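Local coordinates for uncharacterized protein TP-0789 domain-containing protein (PDB 4Z48), which is of unknown function but, as a member of the LolA-like family, may bind lipid or lipoprotein in the manner of lipoprotein-sorting proteins, at residues 23-37 with 220-234. Residues are numbered along the deposited sequence; the frame is centred on the assembly and turned at random. Where two conformers were deposited one is given.
Sequences DTSQDSYSEAVMSIN and FTVIDWSNLRYDVGL
D27 OD2 is gripped by two backbone N-H groups from the turn that follows strand 228-230: G233 N, on its syn lone pair, and L234 N, which comes from above the carboxylate plane; OD1 of the same residue takes V232 N at 2.8 Å. With CG set between the backbone N and the carbonyl carbon (chi1 76°), the group reaches across to this turn. D231 answers in the reverse direction, its OD1 receiving Q26 N at 2.7 Å by the syn lone pair and D27 N nearly along the C-O bond. D27, at the start of its strand, thus grips 232-234, while D231 holds the backbone leading into strand 27-37; the N-H groups they gather probably temper their like charges. Beyond this clasp, the antiparallel ladder illustrates how a beta bulge lets a long pair bend yet keep its hydrogen bonds: the register slips by one between Y29 and E31, where the partner chain turns a corner at N227. There N227 ND2 donates to E31 OE1 at 3.0 Å from above the carboxylate plane, and Y29 OH, from the same strand as E31, donates to the anti lone pair of E31 OE2. Just past the bulge A32 CB lies over the five-membered ring of W225 in a CH-pi contact, and S30 OG, from within the bulge, meets the ring's edge. At the far end N37 CB lies over the F220 ring, 3.7 Å from its centroid, the N37 amide nearly parallel to it, 12° apart. Pairing the chain's first strand with its last is consistent with the curved antiparallel sheet of LolA-like proteins: strand 41-54 flanks 27-37, strand 204-214 lies on the other side of the strand that bends at N227, and S117 of a loop touches M34, I36 and T221.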
ATOM      1  N   ASP A  23       6.982  -8.988   7.379  1.00 26.89           N
ATOM      2  CA  ASP A  23       7.389  -7.752   8.052  1.00 26.98           C
ATOM      3  C   ASP A  23       7.466  -7.950   9.583  1.00 29.10           C
ATOM      4  O   ASP A  23       6.462  -7.811  10.282  1.00 27.02           O
ATOM      5  CB  ASP A  23       6.454  -6.582   7.680  1.00 28.30           C
ATOM      6  CG  ASP A  23       6.887  -5.244   8.278  1.00 35.90           C
ATOM      7  OD1 ASP A  23       8.039  -5.152   8.755  1.00 33.15           O
ATOM      8  OD2 ASP A  23       6.051  -4.287   8.288  1.00 41.43           O
ATOM      9  N   THR A  24       8.688  -8.224  10.095  1.00 25.70           N
ATOM     10  CA  THR A  24       8.938  -8.499  11.517  1.00 25.36           C
ATOM     11  C   THR A  24       9.350  -7.205  12.271  1.00 29.55           C
ATOM     12  O   THR A  24       9.652  -7.239  13.467  1.00 30.52           O
ATOM     13  CB  THR A  24      10.010  -9.593  11.620  1.00 33.11           C
ATOM     14  OG1 THR A  24      11.177  -9.175  10.899  1.00 32.34           O
ATOM     15  CG2 THR A  24       9.527 -10.948  11.078  1.00 32.35           C
ATOM     16  N   SER A  25       9.371  -6.083  11.565  1.00 25.00           N
ATOM     17  CA  SER A  25       9.794  -4.784  12.103  1.00 23.91           C
ATOM     18  C   SER A  25       8.788  -4.145  13.040  1.00 28.04           C
ATOM     19  O   SER A  25       7.602  -4.440  12.945  1.00 27.01           O
ATOM     20  CB  SER A  25      10.085  -3.805  10.973  1.00 24.10           C
ATOM     21  OG  SER A  25       8.916  -3.236  10.411  1.00 26.70           O
ATOM     22  N   GLN A  26       9.260  -3.194  13.882  1.00 25.68           N
ATOM     23  CA  GLN A  26       8.419  -2.389  14.775  1.00 24.79           C
ATOM     24  C   GLN A  26       8.247  -0.988  14.198  1.00 26.01           C
ATOM     25  O   GLN A  26       7.241  -0.341  14.466  1.00 25.09           O
ATOM     26  CB  GLN A  26       8.986  -2.332  16.203  1.00 27.31           C
ATOM     27  CG  GLN A  26       8.557  -3.544  17.073  1.00 46.11           C
ATOM     28  CD  GLN A  26       7.047  -3.727  17.182  1.00 69.14           C
ATOM     29  OE1 GLN A  26       6.459  -4.664  16.621  1.00 66.28           O
ATOM     30  NE2 GLN A  26       6.380  -2.824  17.888  1.00 59.29           N
ATOM     31  N   ASP A  27       9.225  -0.515  13.410  1.00 21.23           N
ATOM     32  CA  ASP A  27       9.119   0.784  12.750  1.00 21.27           C
ATOM     33  C   ASP A  27       9.998   0.791  11.499  1.00 24.36           C
ATOM     34  O   ASP A  27      10.807  -0.120  11.306  1.00 25.27           O
ATOM     35  CB  ASP A  27       9.474   1.935  13.717  1.00 23.07           C
ATOM     36  CG  ASP A  27      10.940   2.151  14.024  1.00 33.76           C
ATOM     37  OD1 ASP A  27      11.752   2.144  13.080  1.00 36.47           O
ATOM     38  OD2 ASP A  27      11.254   2.461  15.183  1.00 42.54           O
ATOM     39  N   SER A  28       9.790   1.764  10.635  1.00 21.79           N
ATOM     40  CA  SER A  28      10.583   1.927   9.422  1.00 21.92           C
ATOM     41  C   SER A  28      10.589   3.366   8.916  1.00 24.17           C
ATOM     42  O   SER A  28       9.674   4.155   9.165  1.00 20.75           O
ATOM     43  CB  SER A  28      10.070   1.017   8.305  1.00 25.35           C
ATOM     44  OG  SER A  28       8.729   1.312   7.972  1.00 32.68           O
ATOM     45  N   TYR A  29      11.620   3.665   8.142  1.00 20.83           N
ATOM     46  CA  TYR A  29      11.819   4.938   7.489  1.00 20.96           C
ATOM     47  C   TYR A  29      12.191   4.673   6.065  1.00 24.59           C
ATOM     48  O   TYR A  29      12.956   3.738   5.825  1.00 25.82           O
ATOM     49  CB  TYR A  29      12.926   5.715   8.204  1.00 22.97           C
ATOM     50  CG  TYR A  29      13.412   6.919   7.440  1.00 24.44           C
ATOM     51  CD1 TYR A  29      12.719   8.128   7.491  1.00 25.00           C
ATOM     52  CD2 TYR A  29      14.527   6.839   6.605  1.00 25.42           C
ATOM     53  CE1 TYR A  29      13.165   9.249   6.791  1.00 23.24           C
ATOM     54  CE2 TYR A  29      14.974   7.954   5.885  1.00 26.46           C
ATOM     55  CZ  TYR A  29      14.282   9.152   5.981  1.00 31.86           C
ATOM     56  OH  TYR A  29      14.685  10.258   5.285  1.00 31.29           O
ATOM     57  N   SER A  30      11.658   5.461   5.115  1.00 20.15           N
ATOM     58  CA  SER A  30      12.112   5.387   3.728  1.00 19.19           C
ATOM     59  C   SER A  30      11.932   6.719   3.007  1.00 22.50           C
ATOM     60  O   SER A  30      11.244   7.615   3.476  1.00 23.84           O
ATOM     61  CB  SER A  30      11.441   4.266   2.946  1.00 23.08           C
ATOM     62  OG  SER A  30      10.121   4.571   2.546  1.00 26.73           O
ATOM     63  N   GLU A  31      12.621   6.834   1.884  1.00 19.25           N
ATOM     64  CA  GLU A  31      12.551   7.953   0.962  1.00 19.06           C
ATOM     65  C   GLU A  31      12.056   7.420  -0.389  1.00 22.57           C
ATOM     66  O   GLU A  31      12.375   6.289  -0.786  1.00 21.41           O
ATOM     67  CB  GLU A  31      13.927   8.618   0.837  1.00 20.56           C
ATOM     68  CG  GLU A  31      14.360   9.308   2.114  1.00 31.09           C
ATOM     69  CD  GLU A  31      15.816   9.716   2.129  1.00 46.34           C
ATOM     70  OE1 GLU A  31      16.435   9.740   1.044  1.00 30.29           O
ATOM     71  OE2 GLU A  31      16.350   9.977   3.229  1.00 37.62           O
ATOM     72  N   ALA A  32      11.233   8.187  -1.062  1.00 18.94           N
ATOM     73  CA  ALA A  32      10.713   7.741  -2.359  1.00 18.80           C
ATOM     74  C   ALA A  32      10.595   8.883  -3.338  1.00 21.64           C
ATOM     75  O   ALA A  32      10.459  10.042  -2.928  1.00 19.80           O
ATOM     76  CB  ALA A  32       9.333   7.090  -2.196  1.00 19.46           C
ATOM     77  N   VAL A  33      10.670   8.542  -4.632  1.00 17.39           N
ATOM     78  CA  VAL A  33      10.391   9.441  -5.757  1.00 18.78           C
ATOM     79  C   VAL A  33       9.301   8.740  -6.576  1.00 23.25           C
ATOM     80  O   VAL A  33       9.435   7.552  -6.888  1.00 23.27           O
ATOM     81  CB  VAL A  33      11.638   9.814  -6.606  1.00 23.04           C
ATOM     82  CG1 VAL A  33      11.214  10.545  -7.886  1.00 23.29           C
ATOM     83  CG2 VAL A  33      12.585  10.709  -5.812  1.00 23.77           C
HETATM   84  N   MSE A  34       8.246   9.474  -6.910  1.00 20.49           N
HETATM   85  CA  MSE A  34       7.117   9.001  -7.697  1.00 19.34           C
HETATM   86  C   MSE A  34       7.047   9.811  -8.980  1.00 21.47           C
HETATM   87  O   MSE A  34       7.187  11.032  -8.952  1.00 17.53           O
HETATM   88  CB  MSE A  34       5.840   9.126  -6.839  1.00 21.68           C
HETATM   89  CG  MSE A  34       4.544   9.206  -7.587  1.00 28.13           C
HETATM   90 SE   MSE A  34       3.157   9.705  -6.252  0.75 33.46          SE
HETATM   91  CE  MSE A  34       2.928   8.118  -5.455  1.00 27.25           C
ATOM     92  N   SER A  35       6.891   9.124 -10.101  1.00 17.14           N
ATOM     93  CA  SER A  35       6.750   9.746 -11.408  1.00 16.90           C
ATOM     94  C   SER A  35       5.410   9.264 -12.026  1.00 20.70           C
ATOM     95  O   SER A  35       5.192   8.066 -12.213  1.00 19.82           O
ATOM     96  CB  SER A  35       7.967   9.411 -12.279  1.00 23.77           C
ATOM     97  OG  SER A  35       7.808   9.907 -13.596  1.00 40.27           O
ATOM     98  N   ILE A  36       4.504  10.205 -12.278  1.00 17.79           N
ATOM     99  CA  ILE A  36       3.179   9.963 -12.832  1.00 17.35           C
ATOM    100  C   ILE A  36       3.152  10.386 -14.294  1.00 24.41           C
ATOM    101  O   ILE A  36       3.360  11.581 -14.600  1.00 22.54           O
ATOM    102  CB  ILE A  36       2.119  10.751 -12.000  1.00 19.47           C
ATOM    103  CG1 ILE A  36       2.302  10.526 -10.478  1.00 18.25           C
ATOM    104  CG2 ILE A  36       0.707  10.341 -12.445  1.00 20.44           C
ATOM    105  CD1 ILE A  36       1.683  11.590  -9.583  1.00 23.74           C
ATOM    106  N   ASN A  37       2.836   9.434 -15.195  1.00 20.91           N
ATOM    107  CA  ASN A  37       2.799   9.721 -16.633  1.00 22.46           C
ATOM    108  C   ASN A  37       1.389   9.649 -17.184  1.00 27.51           C
ATOM    109  O   ASN A  37       0.757   8.611 -17.134  1.00 25.75           O
ATOM    110  CB  ASN A  37       3.722   8.770 -17.399  1.00 25.93           C
ATOM    111  CG  ASN A  37       4.015   9.168 -18.837  1.00 45.78           C
ATOM    112  OD1 ASN A  37       3.119   9.281 -19.693  1.00 38.79           O
ATOM    113  ND2 ASN A  37       5.298   9.300 -19.152  1.00 35.05           N
ATOM    114  N   PHE A 220       0.233   5.836 -15.943  1.00 22.58           N
ATOM    115  CA  PHE A 220       0.999   4.900 -15.120  1.00 21.28           C
ATOM    116  C   PHE A 220       1.889   5.682 -14.145  1.00 22.99           C
ATOM    117  O   PHE A 220       2.355   6.782 -14.466  1.00 21.29           O
ATOM    118  CB  PHE A 220       1.817   3.915 -15.962  1.00 22.62           C
ATOM    119  CG  PHE A 220       2.901   4.534 -16.809  1.00 22.40           C
ATOM    120  CD1 PHE A 220       2.619   5.013 -18.084  1.00 23.90           C
ATOM    121  CD2 PHE A 220       4.213   4.591 -16.355  1.00 24.54           C
ATOM    122  CE1 PHE A 220       3.627   5.570 -18.882  1.00 26.25           C
ATOM    123  CE2 PHE A 220       5.225   5.146 -17.150  1.00 27.53           C
ATOM    124  CZ  PHE A 220       4.932   5.631 -18.412  1.00 26.65           C
ATOM    125  N   THR A 221       2.083   5.118 -12.943  1.00 18.96           N
ATOM    126  CA  THR A 221       2.914   5.711 -11.898  1.00 19.28           C
ATOM    127  C   THR A 221       4.088   4.789 -11.599  1.00 22.81           C
ATOM    128  O   THR A 221       3.886   3.589 -11.412  1.00 21.12           O
ATOM    129  CB  THR A 221       2.038   6.019 -10.644  1.00 23.35           C
ATOM    130  OG1 THR A 221       1.036   6.991 -11.016  1.00 18.89           O
ATOM    131  CG2 THR A 221       2.849   6.564  -9.478  1.00 22.23           C
ATOM    132  N   VAL A 222       5.306   5.340 -11.512  1.00 18.53           N
ATOM    133  CA  VAL A 222       6.470   4.525 -11.129  1.00 20.48           C
ATOM    134  C   VAL A 222       7.008   5.085  -9.805  1.00 24.56           C
ATOM    135  O   VAL A 222       7.285   6.266  -9.725  1.00 23.84           O
ATOM    136  CB  VAL A 222       7.547   4.457 -12.239  1.00 25.24           C
ATOM    137  CG1 VAL A 222       8.756   3.628 -11.793  1.00 24.78           C
ATOM    138  CG2 VAL A 222       6.964   3.895 -13.536  1.00 25.31           C
ATOM    139  N   ILE A 223       7.150   4.238  -8.774  1.00 19.98           N
ATOM    140  CA  ILE A 223       7.675   4.708  -7.490  1.00 16.62           C
ATOM    141  C   ILE A 223       8.971   3.970  -7.169  1.00 19.80           C
ATOM    142  O   ILE A 223       8.991   2.727  -7.154  1.00 19.00           O
ATOM    143  CB  ILE A 223       6.652   4.528  -6.316  1.00 17.85           C
ATOM    144  CG1 ILE A 223       5.227   5.030  -6.680  1.00 19.97           C
ATOM    145  CG2 ILE A 223       7.193   5.250  -5.056  1.00 16.97           C
ATOM    146  CD1 ILE A 223       4.172   4.482  -5.718  1.00 21.86           C
ATOM    147  N   ASP A 224      10.007   4.749  -6.818  1.00 17.08           N
ATOM    148  CA  ASP A 224      11.317   4.249  -6.442  1.00 19.30           C
ATOM    149  C   ASP A 224      11.595   4.584  -5.021  1.00 22.03           C
ATOM    150  O   ASP A 224      11.668   5.769  -4.681  1.00 23.13           O
ATOM    151  CB  ASP A 224      12.417   4.834  -7.326  1.00 22.49           C
ATOM    152  CG  ASP A 224      12.496   4.294  -8.725  1.00 27.36           C
ATOM    153  OD1 ASP A 224      13.021   3.185  -8.886  1.00 27.71           O
ATOM    154  OD2 ASP A 224      12.245   5.084  -9.681  1.00 32.68           O
ATOM    155  N   TRP A 225      11.776   3.551  -4.183  1.00 17.60           N
ATOM    156  CA  TRP A 225      12.135   3.744  -2.790  1.00 17.55           C
ATOM    157  C   TRP A 225      13.631   3.550  -2.602  1.00 22.39           C
ATOM    158  O   TRP A 225      14.255   2.630  -3.189  1.00 19.57           O
ATOM    159  CB  TRP A 225      11.396   2.800  -1.839  1.00 16.48           C
ATOM    160  CG  TRP A 225       9.947   3.113  -1.607  1.00 17.90           C
ATOM    161  CD1 TRP A 225       9.417   3.905  -0.628  1.00 19.98           C
ATOM    162  CD2 TRP A 225       8.849   2.662  -2.400  1.00 18.16           C
ATOM    163  NE1 TRP A 225       8.044   3.921  -0.723  1.00 19.00           N
ATOM    164  CE2 TRP A 225       7.668   3.194  -1.825  1.00 21.53           C
ATOM    165  CE3 TRP A 225       8.741   1.853  -3.545  1.00 20.41           C
ATOM    166  CZ2 TRP A 225       6.394   2.937  -2.354  1.00 22.07           C
ATOM    167  CZ3 TRP A 225       7.466   1.569  -4.048  1.00 22.64           C
ATOM    168  CH2 TRP A 225       6.316   2.098  -3.450  1.00 23.55           C
ATOM    169  N   SER A 226      14.197   4.354  -1.703  1.00 19.04           N
ATOM    170  CA  SER A 226      15.604   4.236  -1.351  1.00 20.17           C
ATOM    171  C   SER A 226      15.824   4.725   0.074  1.00 23.35           C
ATOM    172  O   SER A 226      14.893   5.236   0.699  1.00 21.29           O
ATOM    173  CB  SER A 226      16.504   4.937  -2.367  1.00 25.77           C
ATOM    174  OG  SER A 226      16.253   6.319  -2.514  1.00 27.21           O
ATOM    175  N   ASN A 227      17.020   4.411   0.631  1.00 22.03           N
ATOM    176  CA  ASN A 227      17.443   4.720   2.000  1.00 22.18           C
ATOM    177  C   ASN A 227      16.440   4.143   3.026  1.00 25.56           C
ATOM    178  O   ASN A 227      16.182   4.757   4.077  1.00 25.43           O
ATOM    179  CB  ASN A 227      17.663   6.211   2.187  1.00 23.69           C
ATOM    180  CG  ASN A 227      18.768   6.719   1.283  1.00 36.53           C
ATOM    181  OD1 ASN A 227      19.889   6.236   1.316  1.00 37.54           O
ATOM    182  ND2 ASN A 227      18.451   7.629   0.403  1.00 29.53           N
ATOM    183  N   LEU A 228      15.890   2.937   2.711  1.00 23.80           N
ATOM    184  CA  LEU A 228      14.926   2.317   3.618  0.60 24.58           C
ATOM    185  C   LEU A 228      15.664   1.648   4.774  1.00 28.69           C
ATOM    186  O   LEU A 228      16.704   1.002   4.603  1.00 31.29           O
ATOM    187  CB  LEU A 228      13.969   1.322   2.919  0.60 25.02           C
ATOM    188  CG  LEU A 228      12.684   0.921   3.703  0.60 29.50           C
ATOM    189  CD1 LEU A 228      11.579   0.538   2.769  0.60 29.56           C
ATOM    190  CD2 LEU A 228      12.925  -0.238   4.657  0.60 33.40           C
ATOM    191  N   ARG A 229      15.141   1.865   5.975  1.00 25.64           N
ATOM    192  CA  ARG A 229      15.705   1.317   7.218  1.00 26.00           C
ATOM    193  C   ARG A 229      14.596   0.801   8.126  1.00 29.55           C
ATOM    194  O   ARG A 229      13.508   1.365   8.127  1.00 31.52           O
ATOM    195  CB  ARG A 229      16.503   2.397   7.958  1.00 27.81           C
ATOM    196  CG  ARG A 229      17.842   2.752   7.331  1.00 45.84           C
ATOM    197  CD  ARG A 229      18.894   3.008   8.397  1.00 65.54           C
ATOM    198  NE  ARG A 229      18.603   4.199   9.201  1.00 77.63           N
ATOM    199  CZ  ARG A 229      19.065   4.401  10.431  1.00 94.99           C
ATOM    200  NH1 ARG A 229      19.824   3.485  11.021  1.00 87.32           N
ATOM    201  NH2 ARG A 229      18.753   5.509  11.090  1.00 78.96           N
ATOM    202  N   TYR A 230      14.858  -0.263   8.897  1.00 23.64           N
ATOM    203  CA  TYR A 230      13.886  -0.774   9.876  1.00 23.01           C
ATOM    204  C   TYR A 230      14.368  -0.559  11.307  1.00 27.35           C
ATOM    205  O   TYR A 230      15.577  -0.510  11.537  1.00 27.52           O
ATOM    206  CB  TYR A 230      13.620  -2.258   9.677  1.00 22.77           C
ATOM    207  CG  TYR A 230      12.836  -2.566   8.428  1.00 22.72           C
ATOM    208  CD1 TYR A 230      11.489  -2.245   8.335  1.00 22.78           C
ATOM    209  CD2 TYR A 230      13.428  -3.224   7.349  1.00 23.38           C
ATOM    210  CE1 TYR A 230      10.749  -2.554   7.199  1.00 23.01           C
ATOM    211  CE2 TYR A 230      12.699  -3.521   6.197  1.00 23.35           C
ATOM    212  CZ  TYR A 230      11.362  -3.165   6.124  1.00 23.78           C
ATOM    213  OH  TYR A 230      10.603  -3.418   5.018  1.00 22.60           O
ATOM    214  N   ASP A 231      13.426  -0.497  12.271  1.00 24.74           N
ATOM    215  CA  ASP A 231      13.701  -0.384  13.711  1.00 26.59           C
ATOM    216  C   ASP A 231      14.767   0.685  14.034  1.00 32.73           C
ATOM    217  O   ASP A 231      15.774   0.401  14.689  1.00 32.87           O
ATOM    218  CB  ASP A 231      14.087  -1.752  14.280  1.00 28.82           C
ATOM    219  CG  ASP A 231      12.959  -2.764  14.152  1.00 31.01           C
ATOM    220  OD1 ASP A 231      11.853  -2.358  13.835  1.00 26.97           O
ATOM    221  OD2 ASP A 231      13.201  -3.961  14.391  1.00 35.12           O
ATOM    222  N   VAL A 232      14.488   1.920  13.599  1.00 29.54           N
ATOM    223  CA  VAL A 232      15.357   3.089  13.784  1.00 31.00           C
ATOM    224  C   VAL A 232      15.083   3.792  15.128  1.00 36.44           C
ATOM    225  O   VAL A 232      15.845   4.680  15.518  1.00 36.03           O
ATOM    226  CB  VAL A 232      15.261   4.080  12.586  1.00 35.30           C
ATOM    227  CG1 VAL A 232      15.768   3.428  11.314  1.00 36.30           C
ATOM    228  CG2 VAL A 232      13.842   4.587  12.376  1.00 34.32           C
ATOM    229  N   GLY A 233      14.009   3.388  15.807  1.00 33.64           N
ATOM    230  CA  GLY A 233      13.604   3.960  17.087  1.00 34.69           C
ATOM    231  C   GLY A 233      12.828   5.256  16.948  1.00 39.23           C
ATOM    232  O   GLY A 233      13.143   6.241  17.622  1.00 40.02           O
ATOM    233  N   LEU A 234      11.793   5.259  16.086  1.00 35.92           N
ATOM    234  CA  LEU A 234      10.934   6.423  15.846  1.00 35.51           C
ATOM    235  C   LEU A 234      10.086   6.751  17.066  1.00 43.19           C
ATOM    236  O   LEU A 234       9.487   5.850  17.660  1.00 41.37           O
ATOM    237  CB  LEU A 234      10.008   6.192  14.638  1.00 33.83           C
ATOM    238  CG  LEU A 234      10.630   6.156  13.240  1.00 38.90           C
ATOM    239  CD1 LEU A 234       9.555   5.930  12.171  1.00 38.64           C
ATOM    240  CD2 LEU A 234      11.429   7.416  12.927  1.00 39.56           C
TER
HETATM  241  O   HOH W   1      11.536  -5.888  15.323  1.00 41.70           O
HETATM  242  O   HOH W   2      16.616   8.711  -1.319  1.00 39.16           O
HETATM  243  O   HOH W   3       5.328   7.238 -14.766  1.00 51.37           O